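Local coordinates for inner membrane protein (Salmonella typhimurium LT2, PDB 2QJV) that is an IolB-like member of the KduI/IolB cupin family that binds nickel and probably acts as an isomerase on a sugar acid such as glucuronate, at residues I72-S77 against P83-Y88; Y188-N193 against C199-Y204. The protein carries 2 engineered substitutions. All blocks are in the same frame, centred on the assembly; numbering follows the deposited sequence.

Contact 1: residues I72-S77 against P83-Y88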
loop_
_atom_site.group_PDB
_atom_site.type_symbol
_atom_site.label_atom_id
_atom_site.label_comp_id
_atom_site.label_asym_id
_atom_site.label_seq_id
_atom_site.Cartn_x
_atom_site.Cartn_y
_atom_site.Cartn_z
ATOM N N ILE A 72 -15.977 -15.664 -41.049
ATOM C CA ILE A 72 -17.104 -15.479 -40.125
ATOM C C ILE A 72 -16.886 -14.125 -39.430
ATOM O O ILE A 72 -15.802 -13.526 -39.492
ATOM C CB ILE A 72 -17.323 -16.692 -39.156
ATOM C CG1 ILE A 72 -16.022 -17.041 -38.387
ATOM C CG2 ILE A 72 -17.885 -17.867 -39.959
ATOM C CD1 ILE A 72 -16.168 -17.935 -37.130
ATOM N N GLY A 73 -17.931 -13.627 -38.801
ATOM C CA GLY A 73 -17.909 -12.309 -38.193
ATOM C C GLY A 73 -18.827 -11.422 -39.017
ATOM O O GLY A 73 -19.408 -11.857 -40.011
ATOM N N GLN A 74 -18.966 -10.184 -38.586
ATOM C CA GLN A 74 -19.752 -9.184 -39.285
ATOM C C GLN A 74 -19.362 -7.781 -38.812
ATOM O O GLN A 74 -18.912 -6.950 -39.598
ATOM C CB GLN A 74 -21.244 -9.435 -39.067
ATOM C CG GLN A 74 -22.174 -8.548 -39.854
ATOM C CD GLN A 74 -23.623 -8.809 -39.457
ATOM O OE1 GLN A 74 -23.950 -9.752 -38.690
ATOM N NE2 GLN A 74 -24.481 -7.959 -39.921
ATOM N N ARG A 75 -19.576 -7.502 -37.538
ATOM C CA ARG A 75 -19.285 -6.172 -37.001
ATOM C C ARG A 75 -17.782 -5.855 -37.044
ATOM O O ARG A 75 -16.919 -6.720 -36.788
ATOM C CB ARG A 75 -19.839 -6.035 -35.579
ATOM C CG ARG A 75 -19.077 -6.755 -34.482
ATOM C CD ARG A 75 -19.922 -6.877 -33.227
ATOM N NE ARG A 75 -19.081 -7.309 -32.119
ATOM C CZ ARG A 75 -19.503 -7.704 -30.927
ATOM N NH1 ARG A 75 -20.787 -7.806 -30.658
ATOM N NH2 ARG A 75 -18.609 -8.038 -30.003
HETATM N N MSE A 76 -17.503 -4.608 -37.382
HETATM C CA MSE A 76 -16.154 -4.062 -37.429
HETATM C C MSE A 76 -15.827 -3.282 -36.151
HETATM O O MSE A 76 -14.727 -2.769 -36.007
HETATM C CB MSE A 76 -16.003 -3.214 -38.682
HETATM C CG MSE A 76 -16.320 -4.018 -39.972
HETATM SE SE MSE A 76 -15.230 -5.647 -40.179
HETATM C CE MSE A 76 -13.568 -4.796 -40.462
ATOM N N SER A 77 -16.791 -3.244 -35.228
ATOM C CA SER A 77 -16.663 -2.643 -33.917
ATOM C C SER A 77 -17.685 -3.286 -32.963
ATOM O O SER A 77 -18.835 -3.532 -33.357
ATOM C CB SER A 77 -16.927 -1.144 -33.942
ATOM O OG SER A 77 -16.994 -0.646 -32.602
ATOM N N PRO A 83 -24.984 -9.003 -32.295
ATOM C CA PRO A 83 -24.215 -10.080 -31.678
ATOM C C PRO A 83 -22.925 -10.504 -32.419
ATOM O O PRO A 83 -22.856 -10.448 -33.645
ATOM C CB PRO A 83 -25.227 -11.242 -31.616
ATOM C CG PRO A 83 -26.563 -10.593 -31.650
ATOM C CD PRO A 83 -26.386 -9.413 -32.549
ATOM N N ALA A 84 -21.924 -10.875 -31.631
ATOM C CA ALA A 84 -20.676 -11.418 -32.149
ATOM C C ALA A 84 -20.905 -12.822 -32.733
ATOM O O ALA A 84 -21.897 -13.510 -32.408
ATOM C CB ALA A 84 -19.645 -11.501 -31.049
ATOM N N TYR A 85 -20.014 -13.182 -33.656
ATOM C CA TYR A 85 -19.802 -14.557 -34.036
ATOM C C TYR A 85 -18.748 -15.121 -33.064
ATOM O O TYR A 85 -17.780 -14.435 -32.705
ATOM C CB TYR A 85 -19.276 -14.719 -35.466
ATOM C CG TYR A 85 -20.313 -14.537 -36.531
ATOM C CD1 TYR A 85 -20.824 -13.271 -36.832
ATOM C CD2 TYR A 85 -20.754 -15.622 -37.283
ATOM C CE1 TYR A 85 -21.777 -13.107 -37.850
ATOM C CE2 TYR A 85 -21.673 -15.469 -38.300
ATOM C CZ TYR A 85 -22.188 -14.211 -38.580
ATOM O OH TYR A 85 -23.137 -14.097 -39.567
ATOM N N SER A 86 -18.935 -16.383 -32.683
ATOM C CA SER A 86 -18.021 -17.097 -31.819
ATOM C C SER A 86 -17.901 -18.547 -32.287
ATOM O O SER A 86 -18.766 -19.067 -32.999
ATOM C CB SER A 86 -18.496 -17.081 -30.347
ATOM O OG SER A 86 -18.780 -15.751 -29.949
ATOM N N VAL A 87 -16.807 -19.194 -31.894
ATOM C CA VAL A 87 -16.602 -20.621 -32.159
ATOM C C VAL A 87 -16.245 -21.326 -30.850
ATOM O O VAL A 87 -15.302 -20.907 -30.148
ATOM C CB VAL A 87 -15.510 -20.907 -33.201
ATOM C CG1 VAL A 87 -15.301 -22.458 -33.320
ATOM C CG2 VAL A 87 -15.877 -20.235 -34.519
ATOM N N TYR A 88 -17.046 -22.342 -30.510
ATOM C CA TYR A 88 -16.779 -23.197 -29.365
ATOM C C TYR A 88 -15.793 -24.310 -29.768
ATOM O O TYR A 88 -16.014 -25.006 -30.762
ATOM C CB TYR A 88 -18.076 -23.805 -28.757
ATOM C CG TYR A 88 -17.727 -24.845 -27.714
ATOM C CD1 TYR A 88 -17.373 -24.473 -26.412
ATOM C CD2 TYR A 88 -17.646 -26.208 -28.045
ATOM C CE1 TYR A 88 -17.001 -25.432 -25.484
ATOM C CE2 TYR A 88 -17.270 -27.166 -27.112
ATOM C CZ TYR A 88 -16.946 -26.767 -25.844
ATOM O OH TYR A 88 -16.561 -27.716 -24.928
HETATM O O HOH W 1 -22.010 -12.038 -41.634
HETATM O O HOH W 2 -24.465 -9.808 -35.792
HETATM O O HOH W 3 -24.996 -12.105 -39.290
HETATM O O HOH W 4 -20.596 -9.461 -35.552
#

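Contact 2: residues Y188-N193 against C199-Y204. With SO4 (sulfate ion), chain J.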
loop_
_atom_site.group_PDB
_atom_site.type_symbol
_atom_site.label_atom_id
_atom_site.label_comp_id
_atom_site.label_asym_id
_atom_site.label_seq_id
_atom_site.Cartn_x
_atom_site.Cartn_y
_atom_site.Cartn_z
ATOM N N TYR A 188 -13.745 -9.130 -16.880
ATOM C CA TYR A 188 -14.393 -8.051 -17.611
ATOM C C TYR A 188 -13.351 -7.522 -18.588
ATOM O O TYR A 188 -12.277 -7.138 -18.166
ATOM C CB TYR A 188 -14.778 -6.868 -16.703
ATOM C CG TYR A 188 -16.077 -7.028 -15.942
ATOM C CD1 TYR A 188 -16.202 -8.003 -14.974
ATOM C CD2 TYR A 188 -17.183 -6.208 -16.195
ATOM C CE1 TYR A 188 -17.371 -8.181 -14.290
ATOM C CE2 TYR A 188 -18.366 -6.391 -15.509
ATOM C CZ TYR A 188 -18.444 -7.372 -14.556
ATOM O OH TYR A 188 -19.604 -7.534 -13.892
ATOM N N TYR A 189 -13.684 -7.491 -19.866
ATOM C CA TYR A 189 -12.859 -6.880 -20.896
ATOM C C TYR A 189 -13.662 -5.664 -21.376
ATOM O O TYR A 189 -14.658 -5.810 -22.122
ATOM C CB TYR A 189 -12.546 -7.857 -22.030
ATOM C CG TYR A 189 -11.815 -7.247 -23.218
ATOM C CD1 TYR A 189 -10.523 -6.687 -23.074
ATOM C CD2 TYR A 189 -12.358 -7.305 -24.501
ATOM C CE1 TYR A 189 -9.853 -6.137 -24.148
ATOM C CE2 TYR A 189 -11.677 -6.768 -25.610
ATOM C CZ TYR A 189 -10.424 -6.175 -25.427
ATOM O OH TYR A 189 -9.765 -5.667 -26.513
ATOM N N HIS A 190 -13.163 -4.470 -21.037
ATOM C CA HIS A 190 -13.869 -3.219 -21.290
ATOM C C HIS A 190 -13.462 -2.459 -22.552
ATOM O O HIS A 190 -12.279 -2.421 -22.936
ATOM C CB HIS A 190 -13.685 -2.236 -20.128
ATOM C CG HIS A 190 -14.425 -2.610 -18.878
ATOM N ND1 HIS A 190 -15.678 -2.110 -18.583
ATOM C CD2 HIS A 190 -14.068 -3.390 -17.831
ATOM C CE1 HIS A 190 -16.059 -2.576 -17.403
ATOM N NE2 HIS A 190 -15.092 -3.342 -16.916
ATOM N N ARG A 191 -14.473 -1.848 -23.156
ATOM C CA ARG A 191 -14.333 -1.002 -24.350
ATOM C C ARG A 191 -15.192 0.254 -24.171
ATOM O O ARG A 191 -16.241 0.224 -23.486
ATOM C CB ARG A 191 -14.707 -1.768 -25.629
ATOM C CG ARG A 191 -13.903 -3.053 -25.859
ATOM C CD ARG A 191 -12.472 -2.818 -26.365
ATOM N NE ARG A 191 -12.409 -2.930 -27.810
ATOM C CZ ARG A 191 -12.573 -1.962 -28.688
ATOM N NH1 ARG A 191 -12.777 -0.717 -28.332
ATOM N NH2 ARG A 191 -12.525 -2.262 -29.960
ATOM N N PHE A 192 -14.739 1.354 -24.798
ATOM C CA PHE A 192 -15.396 2.665 -24.742
ATOM C C PHE A 192 -15.571 3.313 -26.101
ATOM O O PHE A 192 -14.770 3.094 -27.034
ATOM C CB PHE A 192 -14.636 3.623 -23.797
ATOM C CG PHE A 192 -14.565 3.116 -22.417
ATOM C CD1 PHE A 192 -15.607 3.369 -21.508
ATOM C CD2 PHE A 192 -13.514 2.292 -22.027
ATOM C CE1 PHE A 192 -15.575 2.794 -20.260
ATOM C CE2 PHE A 192 -13.507 1.697 -20.783
ATOM C CZ PHE A 192 -14.509 1.972 -19.895
ATOM N N ASN A 193 -16.682 4.043 -26.205
ATOM C CA ASN A 193 -17.030 4.849 -27.350
ATOM C C ASN A 193 -17.539 6.220 -26.880
ATOM O O ASN A 193 -18.594 6.310 -26.217
ATOM C CB ASN A 193 -18.052 4.151 -28.274
ATOM C CG ASN A 193 -18.255 4.905 -29.562
ATOM O OD1 ASN A 193 -17.313 5.406 -30.147
ATOM N ND2 ASN A 193 -19.499 5.014 -29.996
ATOM N N CYS A 199 -14.608 4.104 -17.217
ATOM C CA CYS A 199 -15.671 3.853 -16.277
ATOM C C CYS A 199 -14.983 3.605 -14.936
ATOM O O CYS A 199 -13.741 3.486 -14.858
ATOM C CB CYS A 199 -16.562 2.663 -16.677
ATOM S SG CYS A 199 -15.817 1.059 -16.554
ATOM N N LEU A 200 -15.790 3.565 -13.888
ATOM C CA LEU A 200 -15.341 3.239 -12.542
ATOM C C LEU A 200 -16.004 1.917 -12.120
ATOM O O LEU A 200 -17.254 1.798 -12.058
ATOM C CB LEU A 200 -15.674 4.367 -11.570
ATOM C CG LEU A 200 -15.067 5.747 -11.937
ATOM C CD1 LEU A 200 -15.541 6.847 -10.984
ATOM C CD2 LEU A 200 -13.530 5.697 -11.984
ATOM N N GLN A 201 -15.176 0.916 -11.881
ATOM C CA GLN A 201 -15.665 -0.415 -11.456
ATOM C C GLN A 201 -15.167 -0.654 -10.026
ATOM O O GLN A 201 -14.013 -0.395 -9.720
ATOM C CB GLN A 201 -15.236 -1.528 -12.409
ATOM C CG GLN A 201 -15.789 -2.896 -11.995
ATOM C CD GLN A 201 -15.789 -3.960 -13.072
ATOM O OE1 GLN A 201 -15.070 -3.883 -14.071
ATOM N NE2 GLN A 201 -16.590 -4.986 -12.850
ATOM N N ARG A 202 -16.056 -1.089 -9.140
ATOM C CA ARG A 202 -15.716 -1.328 -7.756
ATOM C C ARG A 202 -15.940 -2.810 -7.436
ATOM O O ARG A 202 -17.005 -3.343 -7.700
ATOM C CB ARG A 202 -16.571 -0.440 -6.845
ATOM C CG ARG A 202 -16.305 -0.587 -5.385
ATOM C CD ARG A 202 -17.429 -0.044 -4.566
ATOM N NE ARG A 202 -17.203 -0.198 -3.148
ATOM C CZ ARG A 202 -18.136 -0.063 -2.228
ATOM N NH1 ARG A 202 -19.421 0.131 -2.566
ATOM N NH2 ARG A 202 -17.811 -0.206 -0.961
ATOM N N VAL A 203 -14.906 -3.462 -6.913
ATOM C CA VAL A 203 -14.970 -4.843 -6.445
ATOM C C VAL A 203 -14.858 -4.844 -4.916
ATOM O O VAL A 203 -13.879 -4.402 -4.332
ATOM C CB VAL A 203 -13.909 -5.754 -7.144
ATOM C CG1 VAL A 203 -13.982 -7.178 -6.576
ATOM C CG2 VAL A 203 -14.136 -5.765 -8.673
ATOM N N TYR A 204 -15.898 -5.333 -4.249
ATOM C CA TYR A 204 -15.957 -5.275 -2.803
ATOM C C TYR A 204 -16.791 -6.378 -2.137
ATOM O O TYR A 204 -17.780 -6.858 -2.691
ATOM C CB TYR A 204 -16.491 -3.881 -2.360
ATOM C CG TYR A 204 -17.967 -3.592 -2.705
ATOM C CD1 TYR A 204 -18.355 -3.255 -4.000
ATOM C CD2 TYR A 204 -18.968 -3.681 -1.723
ATOM C CE1 TYR A 204 -19.710 -2.989 -4.310
ATOM C CE2 TYR A 204 -20.275 -3.399 -2.021
ATOM C CZ TYR A 204 -20.640 -3.033 -3.336
ATOM O OH TYR A 204 -21.957 -2.749 -3.653
HETATM S S SO4 J . -10.903 1.587 -30.852
HETATM O O1 SO4 J . -11.903 1.608 -29.765
HETATM O O2 SO4 J . -9.548 1.883 -30.408
HETATM O O3 SO4 J . -11.174 2.700 -31.783
HETATM O O4 SO4 J . -11.018 0.308 -31.566
#

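Contact 1: residues I72-S77 against P83-Y88
The amide oxygen OE1 of Q74 accepts bonds from two waters, which bridge it to P83 O and Y85 OH. Water 3 donates to Q74 OE1 at 2.6 Å and meets Y85 OH, while water 2 also donates to P83 O. The same P83 O accepts a second bond, from water 4, which itself takes the backbone N-H of R75. Q74 reaches this chain of waters because CG lies anti to its backbone N (chi1 -174°) and the chain runs on extended. A long polar residue thus suits a solvent-facing position.

The Y85 ring lies over the backbone of G73, with G73 N 3.4 Å above the ring plane near its rim. Glycine fits here: with phi at 111°, a beta carbon would be pressed against the carbonyl oxygen of I72. Beside it I72 CD1 meets V87 CG2 at 3.5 Å, a tight contact between branched side chains that both also touch L120.

At the other end the methyl CB of A84 sits 3.6 Å above the guanidinium plane of R75, toward its rim; a methyl leaves room for the flat group to lie across it. The buried guanidinium finds its polar partners elsewhere: NH1 forms a salt bridge with E157 and a hydrogen bond to I82 O, and NE bonds to V56 O.

The segments run roughly antiparallel, but direct bonding between them gives way to water and side-chain packing. This is a loop folded back over the run P83-V87 that enters strand 86-89, in the antiparallel sheet of this cupin-clan protein's first half.

Contact 2: residues Y188-N193 against C199-Y204
H190 NE2 donates to Q201 OE1 at 2.9 Å (N-H...O 154°), with the donor tilted 35° from the carbonyl plane and the amide standing steeply to the imidazole. The other end of that amide, Q201 NE2, hangs 3.3 Å above the centre of the Y188 ring, an amino-aromatic contact. With chi1 at -178° and the rest of its chain stretched out, Q201 carries its amide across to the facing strand. C199 SG lies obliquely to the H190 ring, 3.7 Å from H190 CE1. It also meets the F192 ring at its edge, near CZ; a compact, polarisable sulfur suits a place between two aromatic rings.

The second shell fixes these groups. H190 ND1 bonds to N239 ND2, consistent with a proton on NE2, and Q201 NE2 reaches H229 O, the backbone of a nickel ligand. The side chain of Y188, its OH hydrogen-bonded to S167 OG, comes within about 4 Å of the nickel bound by H171, H173, E186 and H229.

The strands run antiparallel, closest approach of their axes 10.2 Å, and face each other across the interior between two sheets of a cupin-type barrel: 181-193 is paired with 238-246, whereas 198-204 lies between 231-233 and 211-217.

Contact 1 is partly buried and joins a loop to the run that enters strand 86-89, whereas contact 2 is wholly buried and joins two strands of different sheets. The chemistry follows the setting: contact 1, open in part to solvent, relies on water bridges, whereas contact 2, closed off beside a nickel site, satisfies its polar groups directly. They share no strand, and their centres lie 22 Å apart, with nearest atoms about 5 Å apart. R75 nevertheless links the halves, since its partner E157 lies in the sheet that contains strand 181-193.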